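Local structure of FAD-binding oxidoreductase (Gulosibacter chungangensis, 7PBG) at residues E241-E250 and I345-L356. The protein oxidises 4-ethylphenol and related 4-alkylphenols by dehydrogenation, yielding products such as 4-vinylphenol, with a covalently bound FAD cofactor. Numbering follows the deposited sequence.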
loop_
_atom_site.group_PDB
_atom_site.type_symbol
_atom_site.label_atom_id
_atom_site.label_comp_id
_atom_site.label_asym_id
_atom_site.label_seq_id
_atom_site.Cartn_x
_atom_site.Cartn_y
_atom_site.Cartn_z
ATOM N N GLU A 241 27.339 3.340 2.388
ATOM C CA GLU A 241 27.944 3.340 1.044
ATOM C C GLU A 241 26.932 2.874 0.018
ATOM O O GLU A 241 25.985 2.184 0.413
ATOM C CB GLU A 241 29.151 2.397 1.050
ATOM C CG GLU A 241 30.154 2.694 -0.002
ATOM C CD GLU A 241 31.580 2.248 0.311
ATOM O OE1 GLU A 241 31.931 1.957 1.468
ATOM O OE2 GLU A 241 32.323 2.231 -0.616
ATOM N N MET A 242 27.164 3.223 -1.242
ATOM C CA MET A 242 26.363 2.748 -2.373
ATOM C C MET A 242 27.317 2.513 -3.540
ATOM O O MET A 242 28.245 3.329 -3.748
ATOM C CB MET A 242 25.298 3.776 -2.735
ATOM C CG MET A 242 24.360 4.006 -1.621
ATOM S SD MET A 242 22.997 5.142 -1.943
ATOM C CE MET A 242 23.830 6.681 -1.568
ATOM N N LEU A 243 27.116 1.437 -4.263
ATOM C CA LEU A 243 27.968 1.059 -5.414
ATOM C C LEU A 243 27.103 0.529 -6.540
ATOM O O LEU A 243 26.264 -0.406 -6.270
ATOM C CB LEU A 243 28.985 0.026 -4.954
ATOM C CG LEU A 243 29.979 -0.432 -6.006
ATOM C CD1 LEU A 243 30.969 0.664 -6.333
ATOM C CD2 LEU A 243 30.722 -1.657 -5.507
ATOM N N SER A 244 27.233 1.142 -7.697
ATOM C CA SER A 244 26.429 0.805 -8.886
ATOM C C SER A 244 27.202 -0.070 -9.848
ATOM O O SER A 244 28.447 -0.141 -9.825
ATOM C CB SER A 244 25.922 2.017 -9.589
ATOM O OG SER A 244 25.068 2.738 -8.771
ATOM N N PHE A 245 26.460 -0.748 -10.705
ATOM C CA PHE A 245 27.047 -1.646 -11.690
ATOM C C PHE A 245 26.276 -1.582 -13.000
ATOM O O PHE A 245 25.072 -1.223 -13.055
ATOM C CB PHE A 245 27.094 -3.045 -11.120
ATOM C CG PHE A 245 25.775 -3.589 -10.667
ATOM C CD1 PHE A 245 24.922 -4.242 -11.538
ATOM C CD2 PHE A 245 25.408 -3.490 -9.342
ATOM C CE1 PHE A 245 23.737 -4.774 -11.059
ATOM C CE2 PHE A 245 24.217 -4.016 -8.871
ATOM C CZ PHE A 245 23.388 -4.670 -9.741
ATOM N N ALA A 246 27.003 -1.949 -14.042
ATOM C CA ALA A 246 26.481 -2.114 -15.409
ATOM C C ALA A 246 26.876 -3.510 -15.834
ATOM O O ALA A 246 28.041 -3.934 -15.574
ATOM C CB ALA A 246 27.029 -1.073 -16.347
ATOM N N ILE A 247 25.964 -4.226 -16.435
ATOM C CA ILE A 247 26.244 -5.588 -16.955
ATOM C C ILE A 247 25.846 -5.613 -18.419
ATOM O O ILE A 247 24.696 -5.310 -18.709
ATOM C CB ILE A 247 25.532 -6.698 -16.164
ATOM C CG1 ILE A 247 25.435 -6.368 -14.664
ATOM C CG2 ILE A 247 26.275 -7.986 -16.420
ATOM C CD1 ILE A 247 24.799 -7.431 -13.858
ATOM N N TYR A 248 26.810 -5.868 -19.276
ATOM C CA TYR A 248 26.608 -5.787 -20.738
ATOM C C TYR A 248 26.463 -7.189 -21.302
ATOM O O TYR A 248 27.333 -8.048 -21.058
ATOM C CB TYR A 248 27.780 -5.077 -21.391
ATOM C CG TYR A 248 28.084 -3.760 -20.734
ATOM C CD1 TYR A 248 27.249 -2.673 -20.894
ATOM C CD2 TYR A 248 29.218 -3.601 -19.977
ATOM C CE1 TYR A 248 27.525 -1.452 -20.311
ATOM C CE2 TYR A 248 29.523 -2.387 -19.391
ATOM C CZ TYR A 248 28.679 -1.308 -19.574
ATOM O OH TYR A 248 29.006 -0.123 -18.998
ATOM N N PHE A 249 25.456 -7.384 -22.138
ATOM C CA PHE A 249 25.210 -8.701 -22.771
ATOM C C PHE A 249 25.346 -8.508 -24.276
ATOM O O PHE A 249 24.799 -7.536 -24.843
ATOM C CB PHE A 249 23.847 -9.211 -22.325
ATOM C CG PHE A 249 23.782 -9.387 -20.834
ATOM C CD1 PHE A 249 24.233 -10.543 -20.246
ATOM C CD2 PHE A 249 23.399 -8.328 -20.016
ATOM C CE1 PHE A 249 24.233 -10.681 -18.879
ATOM C CE2 PHE A 249 23.351 -8.477 -18.640
ATOM C CZ PHE A 249 23.788 -9.646 -18.069
ATOM N N GLU A 250 26.072 -9.426 -24.908
ATOM C CA GLU A 250 26.541 -9.263 -26.300
ATOM C C GLU A 250 25.419 -9.602 -27.298
ATOM O O GLU A 250 25.638 -9.395 -28.499
ATOM C CB GLU A 250 27.808 -10.108 -26.487
ATOM C CG GLU A 250 27.540 -11.578 -26.603
ATOM C CD GLU A 250 28.761 -12.428 -26.936
ATOM O OE1 GLU A 250 29.857 -11.881 -26.930
ATOM O OE2 GLU A 250 28.583 -13.644 -27.129
ATOM N N ILE A 345 26.334 -15.999 -18.169
ATOM C CA ILE A 345 25.809 -15.774 -19.540
ATOM C C ILE A 345 26.993 -15.516 -20.447
ATOM O O ILE A 345 27.709 -14.541 -20.253
ATOM C CB ILE A 345 24.760 -14.666 -19.567
ATOM C CG1 ILE A 345 23.621 -15.044 -18.617
ATOM C CG2 ILE A 345 24.291 -14.402 -20.990
ATOM C CD1 ILE A 345 22.544 -13.973 -18.451
ATOM N N PRO A 346 27.227 -16.378 -21.459
ATOM C CA PRO A 346 28.411 -16.223 -22.295
ATOM C C PRO A 346 28.526 -14.812 -22.872
ATOM O O PRO A 346 27.556 -14.239 -23.360
ATOM C CB PRO A 346 28.251 -17.271 -23.388
ATOM C CG PRO A 346 27.362 -18.344 -22.741
ATOM C CD PRO A 346 26.444 -17.589 -21.795
ATOM N N GLY A 347 29.715 -14.252 -22.774
ATOM C CA GLY A 347 29.989 -12.924 -23.343
ATOM C C GLY A 347 29.647 -11.758 -22.424
ATOM O O GLY A 347 30.028 -10.627 -22.786
ATOM N N ALA A 348 28.974 -11.983 -21.299
ATOM C CA ALA A 348 28.596 -10.898 -20.356
ATOM C C ALA A 348 29.856 -10.257 -19.794
ATOM O O ALA A 348 30.874 -10.946 -19.609
ATOM C CB ALA A 348 27.736 -11.389 -19.227
ATOM N N ARG A 349 29.778 -8.965 -19.548
ATOM C CA ARG A 349 30.859 -8.136 -18.948
ATOM C C ARG A 349 30.261 -7.277 -17.825
ATOM O O ARG A 349 29.197 -6.672 -17.994
ATOM C CB ARG A 349 31.558 -7.259 -19.979
ATOM C CG ARG A 349 32.708 -6.455 -19.387
ATOM C CD ARG A 349 33.583 -5.854 -20.464
ATOM N NE ARG A 349 32.820 -5.008 -21.353
ATOM C CZ ARG A 349 32.502 -3.730 -21.124
ATOM N NH1 ARG A 349 32.888 -3.139 -20.022
ATOM N NH2 ARG A 349 31.776 -3.045 -22.001
ATOM N N PHE A 350 30.938 -7.252 -16.693
ATOM C CA PHE A 350 30.462 -6.580 -15.472
ATOM C C PHE A 350 31.388 -5.394 -15.170
ATOM O O PHE A 350 32.613 -5.567 -15.175
ATOM C CB PHE A 350 30.424 -7.580 -14.319
ATOM C CG PHE A 350 29.830 -7.065 -13.048
ATOM C CD1 PHE A 350 28.458 -7.156 -12.822
ATOM C CD2 PHE A 350 30.622 -6.454 -12.088
ATOM C CE1 PHE A 350 27.908 -6.669 -11.652
ATOM C CE2 PHE A 350 30.079 -6.036 -10.882
ATOM C CZ PHE A 350 28.728 -6.139 -10.668
ATOM N N GLU A 351 30.810 -4.272 -14.800
ATOM C CA GLU A 351 31.586 -3.078 -14.336
ATOM C C GLU A 351 30.852 -2.462 -13.147
ATOM O O GLU A 351 29.636 -2.559 -13.068
ATOM C CB GLU A 351 31.742 -2.038 -15.437
ATOM C CG GLU A 351 32.377 -2.502 -16.732
ATOM C CD GLU A 351 33.822 -2.976 -16.629
ATOM O OE1 GLU A 351 34.507 -2.652 -15.611
ATOM O OE2 GLU A 351 34.279 -3.602 -17.597
ATOM N N THR A 352 31.578 -1.726 -12.323
ATOM C CA THR A 352 30.974 -0.878 -11.289
ATOM C C THR A 352 31.384 0.548 -11.599
ATOM O O THR A 352 32.224 0.746 -12.447
ATOM C CB THR A 352 31.447 -1.286 -9.889
ATOM O OG1 THR A 352 32.797 -0.857 -9.760
ATOM C CG2 THR A 352 31.368 -2.770 -9.608
ATOM N N ASN A 353 30.810 1.500 -10.889
ATOM C CA ASN A 353 31.168 2.924 -11.078
ATOM C C ASN A 353 32.573 3.155 -10.575
ATOM O O ASN A 353 33.106 4.271 -10.856
ATOM C CB ASN A 353 30.150 3.873 -10.469
ATOM C CG ASN A 353 29.948 3.673 -8.995
ATOM O OD1 ASN A 353 29.407 2.647 -8.593
ATOM N ND2 ASN A 353 30.389 4.641 -8.198
ATOM N N GLU A 354 33.169 2.210 -9.834
ATOM C CA GLU A 354 34.605 2.320 -9.487
ATOM C C GLU A 354 35.491 1.827 -10.637
ATOM O O GLU A 354 36.521 2.421 -10.836
ATOM C CB GLU A 354 34.953 1.590 -8.190
ATOM C CG GLU A 354 34.301 2.187 -6.991
ATOM C CD GLU A 354 34.434 1.386 -5.700
ATOM O OE1 GLU A 354 34.651 0.172 -5.752
ATOM O OE2 GLU A 354 34.193 1.966 -4.660
ATOM N N THR A 355 35.163 0.729 -11.318
ATOM C CA THR A 355 35.980 0.195 -12.439
ATOM C C THR A 355 35.702 0.961 -13.737
ATOM O O THR A 355 36.563 0.971 -14.604
ATOM C CB THR A 355 35.787 -1.308 -12.610
ATOM O OG1 THR A 355 34.473 -1.535 -13.138
ATOM C CG2 THR A 355 36.001 -2.070 -11.324
ATOM N N LEU A 356 34.557 1.612 -13.842
ATOM C CA LEU A 356 34.189 2.420 -15.010
ATOM C C LEU A 356 33.743 3.767 -14.461
ATOM O O LEU A 356 32.569 4.143 -14.533
ATOM C CB LEU A 356 33.057 1.736 -15.768
ATOM C CG LEU A 356 32.675 2.413 -17.074
ATOM C CD1 LEU A 356 33.735 2.163 -18.132
ATOM C CD2 LEU A 356 31.326 1.912 -17.524
HETATM O O HOH W 1 30.200 4.358 -5.199
HETATM O O HOH W 2 29.344 -7.980 -23.075
HETATM O O HOH W 3 26.211 -11.783 -23.249
#
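Ala246 and Glu351 form an antiparallel hydrogen-bonded pair, as do Tyr248 and Arg349, joining strand 349-352, outermost within this chain, to strand 241-249 in the eight-stranded antiparallel sheet of the probable substrate (cap) domain, as in PCMH-type flavoproteins. Tyr248 N to Arg349 O measures 2.8 Å and is nearly straight, at 169°. On the same sheet face, the Arg349 guanidinium lies against the Tyr248 ring, planes 29° apart. A bend at chi3 (58°) brings one guanidinium face under Tyr248 CD2, 3.2 Å above its plane and offset toward the rim. Arg349 NH1 makes a rotation-restraining 2.8 Å salt bridge to Glu351 OE2, which lies in the guanidinium plane but is met on its anti side, out of the carboxylate plane. Glu351 OE1 accepts a hydrogen bond from Thr355 OG1. The other face carries Phe245, Ile247 and Phe350: the phenylalanine rings are nearly parallel but slid apart, centroids 5.5 Å distant, and Ile247 CD1 meets the Phe350 edge. Tyr342 and Arg339 of helix 328-342 border this face. Beyond the ladder, Asn353 substitutes a side-chain acceptor for a backbone carbonyl, its OD1 taking the Ser244 N-H at 2.8 Å, while a water bridges Asn353 ND2 to Met242 O.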